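Lipase (PDB 5AH0) hydrolyses ester bonds as a bacterial lipase, and also breaks down the polyester poly(butylene adipate-co-terephthalate). Local coordinates at residues S155-A160 and Y258-S263; N324-W329 and G344-M349; T122-L127 and K252-I257; Y4-V9 and Y41-A46; G165-D170 and V317-S322. All coordinates share one frame; numbering follows the deposited sequence.

In the fold
Contact 1 sits in the central parallel sheet of an alpha/beta-hydrolase fold, and the others show how such a sheet is extended, packed and connected. Contact 2 continues it at strand 346-348, its centre about 9 Å from that of contact 1. Contact 3 joins helix 116-129, which packs on that sheet, to the loop entering strand 258-265. Contact 4 belongs to the same sheet, its nearest atoms about 6 Å from contact 1. Contact 5 joins a weak helix and a loop beyond the C-terminal ends of the contact 1 strands; the two centres are about 17 Å apart, though their edges touch. Helix 54-66, which packs against contacts 3 and 4, carries Asp56, a zinc ligand with His76, His82 and Asp233.

Contact 1: S155-A160 and Y258-S263; sequences SITTIA and YYFSYS
Ile156 and Phe260 sit on neighbouring parallel strands of the alpha/beta-hydrolase sheet, whose short segments lie at 8° to each other. Main-chain bonds come first. Tyr258 O takes the hydrogen of Ile156 N at 2.7 Å, and Ile156 O takes that of Phe260 N at 2.7 Å. The alternation continues through Thr158 N to Phe260 O and Tyr262 N to Thr158 O, then ends in a longer bond from Ala160 N to Tyr262 O (3.2 Å). CA-H...O contacts fill in between, such as Thr157 CA to Phe260 O at 3.1 Å.

Side chains pair face by face. On one face, which helix 116-129 covers, Ile156 runs alongside Tyr259 and its CD1 lies 3.9 Å from Tyr259 CE2; the phenol oxygen beyond is bonded to Gln254 N. Thr158 and Ser261 share this face, their hydroxyls bonded to His163 and to Asn324 O respectively. On the other face, toward helix 370-380, Thr157 meets two rings. Its OG1 lies beside Phe260 CB, while CG2, held anti to the backbone N (chi1 -61° for OG1), comes in the plane of the Tyr262 ring at its edge, 3.7 Å from CE1.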
# COMPACT_ATOMS: atom_id res chain seq x y z
N SER A 155 -9.50 -10.19 8.16
CA SER A 155 -8.87 -10.65 6.94
C SER A 155 -7.99 -9.59 6.32
O SER A 155 -8.18 -8.40 6.53
CB SER A 155 -9.91 -11.08 5.92
OG SER A 155 -10.75 -9.98 5.58
N ILE A 156 -7.04 -10.06 5.53
CA ILE A 156 -6.19 -9.18 4.76
C ILE A 156 -6.22 -9.62 3.30
O ILE A 156 -5.89 -10.77 2.98
CB ILE A 156 -4.75 -9.18 5.30
CG1 ILE A 156 -4.67 -8.39 6.61
CG2 ILE A 156 -3.77 -8.63 4.27
CD1 ILE A 156 -3.24 -8.17 7.07
N THR A 157 -6.64 -8.72 2.42
CA THR A 157 -6.58 -8.99 1.01
C THR A 157 -5.57 -8.04 0.40
O THR A 157 -5.68 -6.83 0.58
CB THR A 157 -7.93 -8.79 0.32
OG1 THR A 157 -8.88 -9.70 0.88
CG2 THR A 157 -7.81 -9.04 -1.19
N THR A 158 -4.56 -8.58 -0.28
CA THR A 158 -3.60 -7.72 -0.94
C THR A 158 -3.64 -7.95 -2.43
O THR A 158 -3.85 -9.07 -2.91
CB THR A 158 -2.16 -7.91 -0.41
OG1 THR A 158 -1.65 -9.17 -0.85
CG2 THR A 158 -2.14 -7.82 1.13
N ILE A 159 -3.53 -6.85 -3.17
CA ILE A 159 -3.66 -6.86 -4.60
C ILE A 159 -2.46 -6.21 -5.24
O ILE A 159 -2.18 -5.04 -4.98
CB ILE A 159 -4.91 -6.11 -5.05
CG1 ILE A 159 -6.13 -6.65 -4.30
CG2 ILE A 159 -5.08 -6.22 -6.58
CD1 ILE A 159 -7.41 -5.92 -4.63
N ALA A 160 -1.76 -6.98 -6.07
CA ALA A 160 -0.55 -6.52 -6.73
C ALA A 160 0.48 -5.99 -5.75
O ALA A 160 1.15 -4.99 -6.01
CB ALA A 160 -0.89 -5.44 -7.75
N TYR A 258 -7.53 -14.21 8.14
CA TYR A 258 -7.59 -14.80 6.81
C TYR A 258 -6.75 -13.96 5.82
O TYR A 258 -6.85 -12.73 5.80
CB TYR A 258 -9.04 -14.89 6.33
CG TYR A 258 -9.87 -15.99 6.98
CD1 TYR A 258 -9.80 -17.30 6.52
CD2 TYR A 258 -10.72 -15.71 8.04
CE1 TYR A 258 -10.56 -18.31 7.11
CE2 TYR A 258 -11.48 -16.70 8.63
CZ TYR A 258 -11.39 -18.00 8.16
OH TYR A 258 -12.15 -18.99 8.74
N TYR A 259 -5.91 -14.61 5.02
CA TYR A 259 -5.10 -13.88 4.06
C TYR A 259 -5.47 -14.25 2.62
O TYR A 259 -5.44 -15.42 2.25
CB TYR A 259 -3.62 -14.13 4.29
CG TYR A 259 -3.04 -13.51 5.55
CD1 TYR A 259 -3.16 -14.16 6.77
CD2 TYR A 259 -2.35 -12.31 5.51
CE1 TYR A 259 -2.62 -13.62 7.93
CE2 TYR A 259 -1.80 -11.77 6.67
CZ TYR A 259 -1.94 -12.43 7.88
OH TYR A 259 -1.41 -11.90 9.03
N PHE A 260 -5.80 -13.24 1.83
CA PHE A 260 -6.00 -13.43 0.39
C PHE A 260 -5.06 -12.54 -0.40
O PHE A 260 -4.99 -11.33 -0.17
CB PHE A 260 -7.45 -13.14 0.01
CG PHE A 260 -8.45 -14.00 0.71
CD1 PHE A 260 -8.79 -15.24 0.22
CD2 PHE A 260 -9.06 -13.56 1.88
CE1 PHE A 260 -9.72 -16.04 0.86
CE2 PHE A 260 -9.98 -14.35 2.53
CZ PHE A 260 -10.31 -15.59 2.02
N SER A 261 -4.37 -13.13 -1.37
CA SER A 261 -3.46 -12.38 -2.23
C SER A 261 -3.79 -12.59 -3.71
O SER A 261 -3.90 -13.72 -4.18
CB SER A 261 -2.02 -12.79 -1.97
OG SER A 261 -1.79 -14.09 -2.49
N TYR A 262 -3.96 -11.49 -4.42
CA TYR A 262 -4.20 -11.52 -5.85
C TYR A 262 -2.94 -11.12 -6.59
O TYR A 262 -2.26 -10.18 -6.19
CB TYR A 262 -5.35 -10.60 -6.22
CG TYR A 262 -6.70 -11.11 -5.78
CD1 TYR A 262 -7.20 -10.82 -4.52
CD2 TYR A 262 -7.48 -11.89 -6.63
CE1 TYR A 262 -8.43 -11.29 -4.11
CE2 TYR A 262 -8.71 -12.37 -6.23
CZ TYR A 262 -9.19 -12.07 -4.98
OH TYR A 262 -10.42 -12.55 -4.59
N SER A 263 -2.61 -11.84 -7.66
CA SER A 263 -1.41 -11.54 -8.44
C SER A 263 -1.75 -11.00 -9.81
O SER A 263 -2.70 -11.45 -10.46
CB SER A 263 -0.54 -12.78 -8.58
OG SER A 263 0.16 -13.03 -7.37

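Contact 2: N324-W329 and G344-M349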
# COMPACT_ATOMS: atom_id res chain seq x y z
N ASN A 324 2.23 -13.24 -4.53
CA ASN A 324 1.36 -14.26 -3.95
C ASN A 324 1.50 -14.32 -2.44
O ASN A 324 0.68 -14.92 -1.75
CB ASN A 324 1.63 -15.64 -4.55
CG ASN A 324 3.06 -16.09 -4.38
OD1 ASN A 324 3.89 -15.40 -3.78
ND2 ASN A 324 3.36 -17.28 -4.87
N GLY A 325 2.57 -13.71 -1.92
CA GLY A 325 2.81 -13.70 -0.49
C GLY A 325 4.29 -13.54 -0.22
O GLY A 325 5.11 -13.74 -1.12
N PRO A 326 4.64 -13.17 1.03
CA PRO A 326 6.04 -13.01 1.40
C PRO A 326 6.73 -14.36 1.47
O PRO A 326 6.28 -15.22 2.22
CB PRO A 326 5.97 -12.35 2.77
CG PRO A 326 4.64 -12.74 3.32
CD PRO A 326 3.72 -12.89 2.14
N LYS A 327 7.80 -14.53 0.69
CA LYS A 327 8.54 -15.78 0.66
C LYS A 327 9.96 -15.63 1.19
O LYS A 327 10.45 -16.47 1.94
CB LYS A 327 8.60 -16.34 -0.76
CG LYS A 327 7.37 -17.11 -1.20
CD LYS A 327 6.58 -16.32 -2.18
CE LYS A 327 7.39 -15.99 -3.40
NZ LYS A 327 6.63 -15.04 -4.24
N ILE A 328 10.61 -14.55 0.77
CA ILE A 328 12.02 -14.36 1.07
C ILE A 328 12.21 -13.92 2.52
O ILE A 328 11.61 -12.95 2.96
CB ILE A 328 12.63 -13.34 0.10
CG1 ILE A 328 12.32 -13.73 -1.34
CG2 ILE A 328 14.12 -13.26 0.26
CD1 ILE A 328 12.90 -12.78 -2.35
N TRP A 329 13.05 -14.66 3.25
CA TRP A 329 13.26 -14.47 4.69
C TRP A 329 11.93 -14.51 5.44
O TRP A 329 11.73 -13.79 6.42
CB TRP A 329 13.97 -13.15 4.98
CG TRP A 329 15.38 -13.12 4.54
CD1 TRP A 329 16.04 -14.06 3.79
CD2 TRP A 329 16.34 -12.09 4.82
NE1 TRP A 329 17.34 -13.68 3.58
CE2 TRP A 329 17.55 -12.47 4.20
CE3 TRP A 329 16.29 -10.88 5.52
CZ2 TRP A 329 18.70 -11.69 4.28
CZ3 TRP A 329 17.43 -10.11 5.60
CH2 TRP A 329 18.62 -10.51 4.98
N GLY A 344 -4.88 -18.20 8.83
CA GLY A 344 -3.48 -18.26 9.20
C GLY A 344 -2.51 -18.42 8.05
O GLY A 344 -1.30 -18.30 8.24
N LYS A 345 -3.01 -18.66 6.84
CA LYS A 345 -2.14 -18.86 5.68
C LYS A 345 -2.55 -17.94 4.54
O LYS A 345 -3.67 -17.43 4.51
CB LYS A 345 -2.18 -20.33 5.22
CG LYS A 345 -1.98 -21.32 6.33
CD LYS A 345 -2.63 -22.67 6.04
CE LYS A 345 -1.65 -23.67 5.43
NZ LYS A 345 -2.20 -25.07 5.52
N TRP A 346 -1.65 -17.74 3.59
CA TRP A 346 -1.96 -16.92 2.42
C TRP A 346 -2.75 -17.73 1.39
O TRP A 346 -2.24 -18.71 0.84
CB TRP A 346 -0.68 -16.37 1.78
CG TRP A 346 -0.02 -15.30 2.59
CD1 TRP A 346 0.91 -15.47 3.59
CD2 TRP A 346 -0.23 -13.89 2.48
NE1 TRP A 346 1.29 -14.25 4.10
CE2 TRP A 346 0.60 -13.26 3.44
CE3 TRP A 346 -1.04 -13.09 1.67
CZ2 TRP A 346 0.63 -11.88 3.61
CZ3 TRP A 346 -1.01 -11.73 1.84
CH2 TRP A 346 -0.18 -11.13 2.80
N ASN A 347 -3.99 -17.33 1.15
CA ASN A 347 -4.80 -17.95 0.12
C ASN A 347 -4.54 -17.27 -1.23
O ASN A 347 -5.16 -16.24 -1.55
CB ASN A 347 -6.28 -17.88 0.48
CG ASN A 347 -6.63 -18.68 1.74
OD1 ASN A 347 -7.29 -19.72 1.66
ND2 ASN A 347 -6.20 -18.19 2.89
N SER A 348 -3.61 -17.83 -2.00
CA SER A 348 -3.20 -17.25 -3.29
C SER A 348 -4.25 -17.48 -4.38
O SER A 348 -4.52 -18.62 -4.78
CB SER A 348 -1.86 -17.83 -3.74
OG SER A 348 -1.51 -17.33 -5.02
N MET A 349 -4.84 -16.39 -4.84
CA MET A 349 -5.93 -16.47 -5.80
C MET A 349 -5.40 -16.71 -7.20
O MET A 349 -4.22 -16.48 -7.45
CB MET A 349 -6.76 -15.19 -5.74
CG MET A 349 -7.30 -14.90 -4.35
SD MET A 349 -8.45 -16.17 -3.79
CE MET A 349 -9.76 -15.96 -5.00
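At strand 346-348, next to strand 258-265 in the central sheet, Trp346 packs against the loop that leads to strand 334-336. Pro326 and Gly325 lie over one face of the indole, the proline crossing the Trp346 side chain at about a right angle, while Asn324 packs alongside against Ser348. Pro326 CD stands 3.2 Å above the indole plane, displaced toward the rim, and is 3.4 Å from Trp346 CE2. Its neighbour CG reaches Trp346 NE1 at 3.8 Å. Gly325 CA lies 4.3 Å from Trp346 CD2; a side chain at this position would run into the indole and into the carbonyl oxygen of Asn324. Further along the strand, Asn324 CB touches Ser348 OG at 3.6 Å.

The indole NE1 is hydrogen-bonded to Asp332, and the rings of Tyr259 and His163 also meet the indole, the latter edge-to-face. An alanine in place of Trp346 would probably open a gap beneath Pro326 and Gly325 and leave Asp332 OD2 without the indole N-H. With no hydrogen bond between the two segments, the direct contact rests on packing, of Pro326 and Gly325 on the indole and of Asn324 on Ser348, with a polar tie from Asn324 O to Ser261 OG on strand 258-265.

Contact 3: T122-L127 and K252-I257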
# COMPACT_ATOMS: atom_id res chain seq x y z
N THR A 122 2.07 -5.05 8.31
CA THR A 122 2.82 -4.41 9.37
C THR A 122 1.88 -3.92 10.46
O THR A 122 2.16 -4.07 11.66
CB THR A 122 3.65 -3.24 8.82
OG1 THR A 122 4.51 -3.74 7.78
CG2 THR A 122 4.49 -2.60 9.91
N LEU A 123 0.76 -3.34 10.05
CA LEU A 123 -0.25 -2.89 11.00
C LEU A 123 -0.68 -4.01 11.93
O LEU A 123 -0.73 -3.82 13.14
CB LEU A 123 -1.46 -2.31 10.27
CG LEU A 123 -2.61 -1.96 11.21
CD1 LEU A 123 -2.21 -0.82 12.12
CD2 LEU A 123 -3.86 -1.62 10.41
N VAL A 124 -0.99 -5.19 11.38
CA VAL A 124 -1.52 -6.27 12.21
C VAL A 124 -0.42 -6.84 13.11
O VAL A 124 -0.70 -7.33 14.21
CB VAL A 124 -2.16 -7.42 11.37
CG1 VAL A 124 -3.29 -6.89 10.49
CG2 VAL A 124 -1.11 -8.14 10.55
N GLN A 125 0.83 -6.74 12.65
CA GLN A 125 1.96 -7.19 13.45
C GLN A 125 2.08 -6.33 14.71
O GLN A 125 2.36 -6.83 15.80
CB GLN A 125 3.27 -7.14 12.66
CG GLN A 125 4.42 -7.84 13.37
CD GLN A 125 4.28 -9.36 13.35
OE1 GLN A 125 3.74 -9.94 12.42
NE2 GLN A 125 4.74 -10.00 14.43
N LEU A 126 1.86 -5.03 14.55
CA LEU A 126 1.92 -4.09 15.65
C LEU A 126 0.67 -4.21 16.53
O LEU A 126 0.76 -4.10 17.76
CB LEU A 126 2.06 -2.66 15.11
CG LEU A 126 3.45 -2.42 14.51
CD1 LEU A 126 3.59 -1.01 13.96
CD2 LEU A 126 4.53 -2.70 15.55
N LEU A 127 -0.48 -4.46 15.91
CA LEU A 127 -1.71 -4.69 16.66
C LEU A 127 -1.57 -5.83 17.65
O LEU A 127 -1.90 -5.70 18.83
CB LEU A 127 -2.87 -4.99 15.71
CG LEU A 127 -3.38 -3.80 14.91
CD1 LEU A 127 -4.57 -4.20 14.08
CD2 LEU A 127 -3.74 -2.68 15.87
N LYS A 252 4.99 -11.36 10.30
CA LYS A 252 4.61 -12.74 10.04
C LYS A 252 3.11 -12.89 9.95
O LYS A 252 2.36 -12.06 10.46
CB LYS A 252 5.16 -13.66 11.14
CG LYS A 252 6.66 -13.55 11.40
CD LYS A 252 7.02 -14.31 12.67
CE LYS A 252 8.50 -14.26 13.00
NZ LYS A 252 9.24 -15.38 12.35
N ALA A 253 2.67 -13.97 9.30
CA ALA A 253 1.25 -14.22 9.14
C ALA A 253 0.65 -14.55 10.50
O ALA A 253 1.10 -15.49 11.16
CB ALA A 253 1.01 -15.34 8.15
N GLN A 254 -0.34 -13.77 10.92
CA GLN A 254 -1.02 -14.03 12.19
C GLN A 254 -1.97 -15.20 12.09
O GLN A 254 -2.48 -15.52 11.01
CB GLN A 254 -1.75 -12.77 12.66
CG GLN A 254 -0.85 -11.54 12.64
CD GLN A 254 0.25 -11.61 13.69
OE1 GLN A 254 0.12 -12.33 14.69
NE2 GLN A 254 1.34 -10.89 13.46
N SER A 255 -2.25 -15.82 13.23
CA SER A 255 -3.03 -17.05 13.29
C SER A 255 -4.52 -16.82 13.08
O SER A 255 -5.21 -17.68 12.54
CB SER A 255 -2.82 -17.72 14.65
OG SER A 255 -1.45 -17.95 14.89
N ASP A 256 -5.01 -15.67 13.52
CA ASP A 256 -6.45 -15.40 13.52
C ASP A 256 -6.86 -14.45 12.40
O ASP A 256 -7.85 -13.74 12.54
CB ASP A 256 -6.87 -14.80 14.85
CG ASP A 256 -6.06 -13.59 15.20
OD1 ASP A 256 -4.93 -13.49 14.68
OD2 ASP A 256 -6.56 -12.73 15.96
N ILE A 257 -6.06 -14.40 11.33
CA ILE A 257 -6.37 -13.56 10.19
C ILE A 257 -6.44 -14.35 8.88
O ILE A 257 -5.50 -15.07 8.53
CB ILE A 257 -5.31 -12.46 10.00
CG1 ILE A 257 -5.15 -11.62 11.27
CG2 ILE A 257 -5.66 -11.56 8.81
CD1 ILE A 257 -4.17 -10.47 11.10
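Gln125, on helix 116-129, reaches across to Lys252 and Gln254 in the loop that leads into strand 258-265. From CB the chain sets off with CG anti to the backbone N, then bends at the next bond (chi2 73°), which swings the amide toward the loop. CD comes within 3.3 Å of Gln254 NE2. At the tip OE1 accepts a hydrogen bond from Lys252 N at 2.8 Å; the donor stands above the carbonyl plane, 51° out of it, and not on a lone pair. Gln254 NE2 also lies 2.8 Å from Gln125 OE1, but the angle is too poor for a hydrogen bond. The other tip atom, Gln125 NE2, is 3.6 Å from Gln254 NE2, the two amide planes being turned 49° apart.

One residue back on the helix, the contact becomes apolar. Val124 and Ile257 meet tip to tip, with Val124 CG1 3.7 Å from Ile257 CD1. Val124 CG2 also slides past Gln254 CG at 4.0 Å.

The helix follows strand 108-113 after a tight turn, a position consistent with the nucleophile elbow of alpha/beta-hydrolases. Val124 rests on Val153 and Ile156 of strand 153-159, Gln125 packs on Trp250 of helix 241-250, and the far side of the helix lies against helix 54-66, where Leu123 touches Leu61 and Tyr62.

Contact 4: Y4-V9 and Y41-A46; sequences YPIVLV and YTAYTA
Tyr44 turns CG anti to its own carbonyl carbon, beside the backbone N (chi1 -60°), which carries its ring back along the strand to Pro5, while Val7 holds CG1 anti to the backbone N (chi1 163°) and so directs that methyl at Ala46. The Tyr44 and Pro5 side chains meet at an oblique angle, Tyr44 CE2 lying 3.7 Å from Pro5 CB. Val7 CG2 approaches the edge of the same ring near its plane, 4.2 Å from Tyr44 CB, and Val7 CG1 is 4.0 Å from Ala46 CB. On the reverse face Leu8 CD1 comes within 4.0 Å of Thr45 OG1, a hydroxyl whose hydrogen-bond partner is Glu33.

The backbones are joined in parallel fashion. Ile6 N donates to Thr42 O, Tyr44 N to Ile6 O at 2.7 Å, Leu8 N to Tyr44 O at 2.8 Å, and Ala46 N to Leu8 O. Since these bonds are made by the main chain, an alanine at Tyr44 would probably spare them but open a gap beside Pro5, leaving its CB and CG without their aromatic neighbour.

The two strands and helix 32-38 between them form a beta-alpha-beta crossover. Helix 54-66 covers the face bearing Val7 and Ala46; helix 370-380 reaches Ile6 on the other, and strand 108-113 pairs with the second edge of strand 6-9.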
# COMPACT_ATOMS: atom_id res chain seq x y z
N TYR A 4 -18.23 -7.06 9.50
CA TYR A 4 -17.08 -6.18 9.61
C TYR A 4 -16.98 -5.28 8.38
O TYR A 4 -17.16 -5.74 7.24
CB TYR A 4 -15.80 -6.98 9.78
CG TYR A 4 -15.81 -7.94 10.93
CD1 TYR A 4 -16.31 -7.57 12.19
CD2 TYR A 4 -15.32 -9.24 10.78
CE1 TYR A 4 -16.32 -8.47 13.26
CE2 TYR A 4 -15.32 -10.13 11.83
CZ TYR A 4 -15.82 -9.75 13.07
OH TYR A 4 -15.81 -10.67 14.09
N PRO A 5 -16.67 -4.00 8.61
CA PRO A 5 -16.48 -3.09 7.49
C PRO A 5 -15.17 -3.35 6.76
O PRO A 5 -14.29 -4.05 7.28
CB PRO A 5 -16.47 -1.71 8.15
CG PRO A 5 -16.05 -1.97 9.56
CD PRO A 5 -16.61 -3.31 9.91
N ILE A 6 -15.06 -2.77 5.57
CA ILE A 6 -13.85 -2.84 4.77
C ILE A 6 -13.09 -1.52 4.84
O ILE A 6 -13.69 -0.45 4.68
CB ILE A 6 -14.17 -3.15 3.31
CG1 ILE A 6 -14.60 -4.61 3.16
CG2 ILE A 6 -12.98 -2.85 2.44
CD1 ILE A 6 -15.19 -4.94 1.79
N VAL A 7 -11.78 -1.58 5.08
CA VAL A 7 -10.94 -0.39 5.03
C VAL A 7 -9.96 -0.50 3.88
O VAL A 7 -9.17 -1.44 3.82
CB VAL A 7 -10.18 -0.16 6.37
CG1 VAL A 7 -9.02 0.81 6.18
CG2 VAL A 7 -11.12 0.36 7.41
N LEU A 8 -10.01 0.46 2.97
CA LEU A 8 -9.22 0.40 1.74
C LEU A 8 -7.91 1.14 1.90
O LEU A 8 -7.88 2.27 2.39
CB LEU A 8 -10.02 0.97 0.57
CG LEU A 8 -11.23 0.16 0.13
CD1 LEU A 8 -12.11 1.01 -0.77
CD2 LEU A 8 -10.80 -1.11 -0.61
N VAL A 9 -6.82 0.49 1.51
CA VAL A 9 -5.48 1.01 1.77
C VAL A 9 -4.65 1.07 0.49
O VAL A 9 -4.18 0.04 0.00
CB VAL A 9 -4.75 0.16 2.83
CG1 VAL A 9 -3.40 0.78 3.20
CG2 VAL A 9 -5.61 0.01 4.08
N TYR A 41 -22.30 -2.98 1.65
CA TYR A 41 -20.99 -3.34 2.16
C TYR A 41 -20.23 -2.10 2.62
O TYR A 41 -19.55 -1.46 1.82
CB TYR A 41 -20.20 -4.09 1.08
CG TYR A 41 -20.90 -5.36 0.69
CD1 TYR A 41 -20.81 -6.49 1.49
CD2 TYR A 41 -21.69 -5.43 -0.46
CE1 TYR A 41 -21.47 -7.66 1.16
CE2 TYR A 41 -22.36 -6.60 -0.80
CZ TYR A 41 -22.24 -7.71 0.01
OH TYR A 41 -22.90 -8.88 -0.30
N THR A 42 -20.32 -1.78 3.91
CA THR A 42 -19.65 -0.60 4.45
C THR A 42 -18.18 -0.61 4.13
O THR A 42 -17.46 -1.55 4.50
CB THR A 42 -19.81 -0.50 5.98
OG1 THR A 42 -21.20 -0.43 6.32
CG2 THR A 42 -19.09 0.74 6.50
N ALA A 43 -17.72 0.43 3.44
CA ALA A 43 -16.31 0.55 3.10
C ALA A 43 -15.81 1.93 3.42
O ALA A 43 -16.51 2.92 3.20
CB ALA A 43 -16.06 0.23 1.65
N TYR A 44 -14.60 1.98 3.95
CA TYR A 44 -13.93 3.22 4.30
C TYR A 44 -12.64 3.33 3.52
O TYR A 44 -12.11 2.31 3.05
CB TYR A 44 -13.66 3.27 5.80
CG TYR A 44 -14.89 3.19 6.67
CD1 TYR A 44 -15.80 4.23 6.70
CD2 TYR A 44 -15.14 2.07 7.45
CE1 TYR A 44 -16.93 4.17 7.50
CE2 TYR A 44 -16.27 1.99 8.26
CZ TYR A 44 -17.17 3.05 8.28
OH TYR A 44 -18.30 2.98 9.07
N THR A 45 -12.13 4.55 3.38
CA THR A 45 -10.89 4.76 2.64
C THR A 45 -9.86 5.45 3.52
O THR A 45 -10.09 6.57 4.00
CB THR A 45 -11.10 5.57 1.34
OG1 THR A 45 -11.98 4.85 0.47
CG2 THR A 45 -9.80 5.78 0.62
N ALA A 46 -8.76 4.76 3.75
CA ALA A 46 -7.66 5.29 4.55
C ALA A 46 -6.62 5.94 3.65
O ALA A 46 -6.48 5.57 2.50
CB ALA A 46 -7.03 4.20 5.39

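Contact 5: G165-D170 and V317-S322; sequences GTTLAD and VVNTIS
Asn319 lays its carboxamide against the start of the short, weakly bonded helix at about 167-170 and overlaps Thr167 at two points, crossing that side chain at about a right angle. Asn319 OD1 accepts from Thr167 N at 3.0 Å, the donor lying in the carbonyl plane on a lone pair. Asn319 ND2 donates to Thr167 OG1 at 3.1 Å, nearly in the amide plane, and is also bonded to Trp311 O. Thr167 presents its hydroxyl from between the backbone N and the carbonyl carbon (chi1 55°), close enough to its own N-H for one amide to engage both.

A second grip lies just before the helix. Ser322 OG donates to Gly165 O at 2.9 Å, again in plane on a lone pair, and is itself bonded to Asp164 N.

Packing is lighter: the hydroxyl of Thr166 lies against Val318, OG1 to CG1 3.8 Å, and Leu168 CD2 is 4.3 Å from Val317 CG1. The contact ties the segment following strand 153-159 to the loop between helix 288-294 and strand 334-336, and the eight residues that touch across it are all buried. A flip of the Asn319 amide would turn the NH2 against Thr167 N-H and the oxygen against Trp311 O, so its rotation is probably fixed.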
# COMPACT_ATOMS: atom_id res chain seq x y z
N GLY A 165 9.30 -7.49 -2.55
CA GLY A 165 9.87 -6.28 -3.12
C GLY A 165 9.68 -6.19 -4.63
O GLY A 165 9.06 -7.07 -5.22
N THR A 166 10.22 -5.11 -5.22
CA THR A 166 10.21 -4.86 -6.66
C THR A 166 11.56 -4.46 -7.22
O THR A 166 12.23 -3.60 -6.64
CB THR A 166 9.28 -3.72 -7.03
OG1 THR A 166 8.05 -3.84 -6.33
CG2 THR A 166 9.03 -3.77 -8.50
N THR A 167 11.93 -5.00 -8.38
CA THR A 167 13.18 -4.58 -9.02
C THR A 167 13.07 -3.13 -9.51
O THR A 167 14.07 -2.49 -9.83
CB THR A 167 13.57 -5.54 -10.15
OG1 THR A 167 12.49 -5.66 -11.08
CG2 THR A 167 13.82 -6.91 -9.58
N LEU A 168 11.86 -2.58 -9.53
CA LEU A 168 11.69 -1.17 -9.86
C LEU A 168 12.39 -0.31 -8.82
O LEU A 168 13.00 0.71 -9.15
CB LEU A 168 10.22 -0.77 -9.91
CG LEU A 168 9.97 0.61 -10.51
CD1 LEU A 168 9.91 0.56 -12.03
CD2 LEU A 168 8.72 1.22 -9.95
N ALA A 169 12.32 -0.73 -7.56
CA ALA A 169 12.94 0.04 -6.49
C ALA A 169 14.43 -0.30 -6.33
O ALA A 169 15.17 0.47 -5.72
CB ALA A 169 12.20 -0.20 -5.17
N ASP A 170 14.86 -1.44 -6.87
CA ASP A 170 16.27 -1.82 -6.81
C ASP A 170 17.12 -0.93 -7.72
O ASP A 170 18.31 -0.72 -7.45
CB ASP A 170 16.47 -3.29 -7.19
CG ASP A 170 15.93 -4.26 -6.13
OD1 ASP A 170 15.05 -3.88 -5.34
OD2 ASP A 170 16.42 -5.41 -6.06
N VAL A 317 4.70 -2.25 -12.52
CA VAL A 317 5.28 -1.65 -11.34
C VAL A 317 5.88 -2.70 -10.42
O VAL A 317 6.90 -2.45 -9.80
CB VAL A 317 4.23 -0.82 -10.55
CG1 VAL A 317 4.83 -0.34 -9.23
CG2 VAL A 317 3.75 0.38 -11.37
N VAL A 318 5.27 -3.87 -10.34
CA VAL A 318 5.71 -4.90 -9.40
C VAL A 318 5.91 -6.25 -10.08
O VAL A 318 5.08 -6.66 -10.88
CB VAL A 318 4.69 -5.07 -8.26
CG1 VAL A 318 5.19 -6.09 -7.24
CG2 VAL A 318 4.44 -3.75 -7.58
N ASN A 319 7.02 -6.94 -9.78
CA ASN A 319 7.22 -8.29 -10.29
C ASN A 319 6.09 -9.23 -9.86
O ASN A 319 5.71 -9.24 -8.68
CB ASN A 319 8.56 -8.85 -9.80
CG ASN A 319 9.68 -7.85 -9.92
OD1 ASN A 319 9.72 -6.88 -9.16
ND2 ASN A 319 10.61 -8.08 -10.86
N THR A 320 5.58 -10.04 -10.79
CA THR A 320 4.47 -10.94 -10.51
C THR A 320 4.83 -11.96 -9.44
O THR A 320 4.02 -12.29 -8.59
CB THR A 320 4.02 -11.69 -11.77
OG1 THR A 320 3.68 -10.74 -12.79
CG2 THR A 320 2.82 -12.55 -11.49
N ILE A 321 6.06 -12.44 -9.47
CA ILE A 321 6.51 -13.49 -8.55
C ILE A 321 6.48 -13.02 -7.10
O ILE A 321 6.50 -13.82 -6.17
CB ILE A 321 7.94 -14.00 -8.90
CG1 ILE A 321 8.27 -15.29 -8.16
CG2 ILE A 321 8.98 -12.94 -8.62
CD1 ILE A 321 9.68 -15.80 -8.45
N SER A 322 6.44 -11.71 -6.89
CA SER A 322 6.55 -11.16 -5.55
C SER A 322 5.20 -11.02 -4.82
O SER A 322 5.17 -10.66 -3.63
CB SER A 322 7.26 -9.80 -5.61
OG SER A 322 7.33 -9.18 -4.34